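Local coordinates for lipoprotein (Colwellia psychrerythraea, PDB 3O0Y) that is of unknown function but, as a putative lipoprotein of the DUF885 family in the metallopeptidase MA clan, may be related to peptidases, at residues A[87-93]-A[106-110]; A[112-116]-A[290-295]. All blocks are in the same frame, centred on the assembly; numbering follows the deposited sequence.

Contact 1 (A[87-93]-A[106-110]); sequences SNTIAGI and QQVMA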
# COMPACT_ATOMS: atom_id res chain seq x y z
N SER A 87 12.15 9.11 18.48
CA SER A 87 12.47 9.99 17.39
C SER A 87 13.25 11.19 17.89
O SER A 87 14.25 11.54 17.32
CB SER A 87 11.15 10.47 16.73
OG SER A 87 11.41 11.31 15.65
N ASN A 88 12.79 11.82 18.98
CA ASN A 88 13.43 13.00 19.48
C ASN A 88 14.84 12.67 20.06
O ASN A 88 15.76 13.44 19.91
CB ASN A 88 12.50 13.66 20.53
CG ASN A 88 11.43 14.46 19.88
OD1 ASN A 88 11.62 14.93 18.75
ND2 ASN A 88 10.26 14.60 20.57
N THR A 89 15.01 11.53 20.67
CA THR A 89 16.31 11.14 21.27
C THR A 89 17.28 10.89 20.11
O THR A 89 18.42 11.41 20.12
CB THR A 89 16.17 9.91 22.13
OG1 THR A 89 15.27 10.23 23.21
CG2 THR A 89 17.54 9.48 22.66
N ILE A 90 16.80 10.15 19.10
CA ILE A 90 17.63 9.88 17.88
C ILE A 90 18.09 11.21 17.29
O ILE A 90 19.25 11.41 16.99
CB ILE A 90 16.85 9.11 16.79
CG1 ILE A 90 16.59 7.68 17.26
CG2 ILE A 90 17.64 9.06 15.45
CD1 ILE A 90 15.66 6.83 16.39
N ALA A 91 17.17 12.16 17.14
CA ALA A 91 17.48 13.40 16.46
C ALA A 91 18.55 14.25 17.17
O ALA A 91 19.20 15.06 16.54
CB ALA A 91 16.13 14.26 16.20
N GLY A 92 18.65 14.13 18.47
CA GLY A 92 19.55 14.97 19.26
C GLY A 92 20.97 14.45 19.37
O GLY A 92 21.85 15.17 19.79
N ILE A 93 21.21 13.20 18.96
CA ILE A 93 22.51 12.57 19.19
C ILE A 93 23.53 13.14 18.20
O ILE A 93 23.23 13.39 17.06
CB ILE A 93 22.40 11.05 19.12
CG1 ILE A 93 21.74 10.58 20.41
CG2 ILE A 93 23.77 10.38 18.84
CD1 ILE A 93 21.23 9.22 20.32
N GLN A 106 20.53 7.85 10.88
CA GLN A 106 19.98 8.73 11.91
C GLN A 106 18.83 9.52 11.39
O GLN A 106 17.79 9.63 12.05
CB GLN A 106 21.07 9.68 12.45
CG GLN A 106 20.52 10.58 13.55
CD GLN A 106 21.65 11.44 14.14
OE1 GLN A 106 22.66 11.70 13.47
NE2 GLN A 106 21.57 11.72 15.41
N GLN A 107 19.02 10.15 10.24
CA GLN A 107 17.96 10.99 9.66
C GLN A 107 16.75 10.18 9.27
O GLN A 107 15.59 10.56 9.63
CB GLN A 107 18.48 11.76 8.47
CG GLN A 107 17.42 12.66 7.85
CD GLN A 107 18.02 13.67 6.83
OE1 GLN A 107 19.23 13.84 6.80
NE2 GLN A 107 17.15 14.39 6.06
N VAL A 108 16.95 9.05 8.61
CA VAL A 108 15.84 8.20 8.22
C VAL A 108 15.14 7.63 9.45
O VAL A 108 13.92 7.62 9.55
CB VAL A 108 16.25 7.08 7.29
CG1 VAL A 108 15.07 6.12 7.03
CG2 VAL A 108 16.82 7.73 6.02
N MET A 109 15.89 7.11 10.41
CA MET A 109 15.21 6.52 11.53
C MET A 109 14.48 7.54 12.43
O MET A 109 13.46 7.19 13.00
CB MET A 109 16.15 5.66 12.36
CG MET A 109 16.57 4.40 11.66
SD MET A 109 15.28 3.15 11.38
CE MET A 109 14.78 2.86 13.13
N ALA A 110 15.02 8.75 12.58
CA ALA A 110 14.26 9.85 13.29
C ALA A 110 12.95 10.12 12.52
O ALA A 110 11.88 10.28 13.11
CB ALA A 110 15.12 11.16 13.44

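Contact 2 (A[112-116]-A[290-295]); sequences LTRYF and DAIKQL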
# COMPACT_ATOMS: atom_id res chain seq x y z
N LEU A 112 11.27 8.02 10.41
CA LEU A 112 10.36 6.90 10.45
C LEU A 112 9.68 6.77 11.78
O LEU A 112 8.48 6.50 11.87
CB LEU A 112 11.03 5.57 10.09
CG LEU A 112 11.26 5.17 8.71
CD1 LEU A 112 12.08 3.87 8.66
CD2 LEU A 112 9.87 5.02 8.05
N THR A 113 10.41 7.00 12.90
CA THR A 113 9.79 6.91 14.20
C THR A 113 8.76 8.04 14.36
O THR A 113 7.68 7.89 14.98
CB THR A 113 10.82 6.86 15.32
OG1 THR A 113 11.79 7.92 15.19
CG2 THR A 113 11.53 5.48 15.35
N ARG A 114 9.05 9.22 13.80
CA ARG A 114 8.04 10.31 13.78
C ARG A 114 6.83 9.96 12.87
O ARG A 114 5.70 10.26 13.21
CB ARG A 114 8.65 11.62 13.32
CG ARG A 114 7.70 12.74 12.90
CD ARG A 114 6.72 13.24 13.97
NE ARG A 114 5.85 14.26 13.38
CZ ARG A 114 4.83 14.01 12.55
NH1 ARG A 114 4.49 12.73 12.26
NH2 ARG A 114 4.19 15.03 12.03
N TYR A 115 7.08 9.28 11.77
CA TYR A 115 6.02 8.87 10.88
C TYR A 115 5.08 7.92 11.62
O TYR A 115 3.87 8.10 11.59
CB TYR A 115 6.62 8.12 9.70
CG TYR A 115 5.66 7.51 8.73
CD1 TYR A 115 4.97 8.29 7.83
CD2 TYR A 115 5.51 6.12 8.64
CE1 TYR A 115 4.19 7.73 6.84
CE2 TYR A 115 4.73 5.55 7.63
CZ TYR A 115 4.06 6.36 6.76
OH TYR A 115 3.32 5.84 5.77
N PHE A 116 5.61 6.98 12.38
CA PHE A 116 4.75 6.07 13.17
C PHE A 116 4.20 6.66 14.47
O PHE A 116 3.25 6.14 14.95
CB PHE A 116 5.46 4.82 13.47
CG PHE A 116 5.75 3.97 12.25
CD1 PHE A 116 4.68 3.53 11.43
CD2 PHE A 116 7.04 3.67 11.89
CE1 PHE A 116 4.95 2.82 10.24
CE2 PHE A 116 7.33 2.94 10.78
CZ PHE A 116 6.28 2.51 9.93
N ASP A 290 0.05 17.92 6.98
CA ASP A 290 0.85 16.81 7.50
C ASP A 290 0.82 15.56 6.64
O ASP A 290 1.86 14.96 6.38
CB ASP A 290 0.44 16.46 8.95
CG ASP A 290 1.30 15.30 9.52
OD1 ASP A 290 2.54 15.51 9.76
OD2 ASP A 290 0.76 14.17 9.56
N ALA A 291 -0.36 15.23 6.11
CA ALA A 291 -0.48 14.12 5.18
C ALA A 291 0.33 14.34 3.93
O ALA A 291 0.98 13.40 3.42
CB ALA A 291 -1.90 13.80 4.87
N ILE A 292 0.34 15.55 3.43
CA ILE A 292 1.16 15.87 2.26
C ILE A 292 2.63 15.66 2.55
O ILE A 292 3.36 15.11 1.71
CB ILE A 292 0.88 17.36 1.79
CG1 ILE A 292 -0.51 17.48 1.26
CG2 ILE A 292 1.90 17.87 0.72
CD1 ILE A 292 -0.93 18.95 0.90
N LYS A 293 3.06 16.10 3.74
CA LYS A 293 4.47 15.83 4.15
C LYS A 293 4.77 14.31 4.27
O LYS A 293 5.78 13.81 3.72
CB LYS A 293 4.78 16.56 5.44
CG LYS A 293 6.26 16.26 5.79
CD LYS A 293 7.03 17.21 6.65
CE LYS A 293 8.57 16.85 6.51
NZ LYS A 293 9.21 16.97 5.11
N GLN A 294 3.91 13.57 4.96
CA GLN A 294 4.21 12.18 5.26
C GLN A 294 3.98 11.23 4.09
O GLN A 294 4.69 10.23 3.96
CB GLN A 294 3.35 11.67 6.45
CG GLN A 294 3.51 12.39 7.79
CD GLN A 294 4.89 12.61 8.25
OE1 GLN A 294 5.78 11.73 8.15
NE2 GLN A 294 5.12 13.83 8.77
N LEU A 295 2.93 11.49 3.33
CA LEU A 295 2.53 10.58 2.24
C LEU A 295 2.87 11.11 0.84
O LEU A 295 3.02 10.34 -0.13
CB LEU A 295 1.04 10.25 2.40
CG LEU A 295 0.64 9.51 3.70
CD1 LEU A 295 -0.90 9.41 3.78
CD2 LEU A 295 1.33 8.10 3.73
O HOH W 1 1.98 12.17 10.93
O HOH W 2 4.91 7.30 3.67

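Contact 1 (A[87-93]-A[106-110])
The amide nitrogen of Q106 serves two backbone carbonyls where helix 73-92 ends, I90 in its last turn and I93 just beyond it. Its NE2 gives a nearly straight bond (169°) to I90 O at 2.8 Å, arriving almost along the carbonyl direction, and a second to I93 O at 2.9 Å, where the donor is tilted from the carbonyl plane. Both acceptors lie in the Q106 amide plane, so the pair fixes the turn of the amide. With CG anti to the backbone N (chi1 -179°) and the chain extended beyond it, Q106 spans the space between the helices and passes alongside I90, CG meeting I90 CG2 at 3.8 Å. Replacing Q106 by an alanine removes the amide, which is likely to leave the I90 and I93 carbonyls without their shared donor and to open a gap beside I90 CG2. At the other end of the contact S87 OG donates to A110 O at 2.8 Å. Between the two polar ends, I90 divides its branches: CG2 rests on A110 CB at 3.8 Å, while CD1 reaches M109 CB at 4.2 Å. The small side chains of S87 and A110 let their CA atoms come within 4.5 Å. The two helical segments run antiparallel at 163°, their axes 8.9 Å apart, as in an alpha-helical hairpin, with side-chain-to-backbone bonds at both ends of a small apolar seam.

Contact 2 (A[112-116]-A[290-295])
Charge pairing joins R114 to D290: R114 NH2 donates to D290 OD1 at 2.8 Å in a bent salt-bridge bond (144°), with the oxygen near the guanidinium plane but the nitrogen above the carboxylate plane. Water 1 widens the bridge, accepting from R114 NH1 and donating to D290 OD2. A hydrogen bond within helix 284-296 grips the same acid, Q294 NE2 reaching D290 OD1 at 3.2 Å from the opposite face of the carboxylate to R114. Bent at chi2 (-48°), Q294 also lays NE2 over one face of the guanidinium, 3.6 Å from R114 NH2, so D290 is held by an arginine and a glutamine that touch each other.

Van der Waals packing centres on the Y115 ring, which meets its neighbours edge-on: Q294 OE1 lies 3.5 Å from Y115 CD1, and L295 CD2 is 3.6 Å from Y115 OH. That hydroxyl is hydrogen-bonded to W130 O. The axes of 112-116 and 290-295 are 11.4 Å apart and cross at -136°, leaving room for these long side chains: a helix-helix packing between sequence-distant parts of a largely alpha-helical fold, bridged by a salt bridge and water.

Helix 100-117 carries both contacts, whose centres lie 14 Å apart on the same side of the chain's centre. Contact 1 comes first along the chain and is local, pairing this helix with helix 73-92 across a short connection; contact 2 follows and brings in helix 284-296 from 174 residues farther on. The two meet where S87 of helix 73-92 lies against the shared helix, its CB 3.0 Å from T113 OG1 and its OG 3.6 Å from R114 CB. Contact 1 sits farther out, about 25 Å from the chain's centre against about 15 Å for contact 2. Helix 100-117 thus joins helix 73-92, toward the outside of the chain, to helix 284-296 nearer its centre.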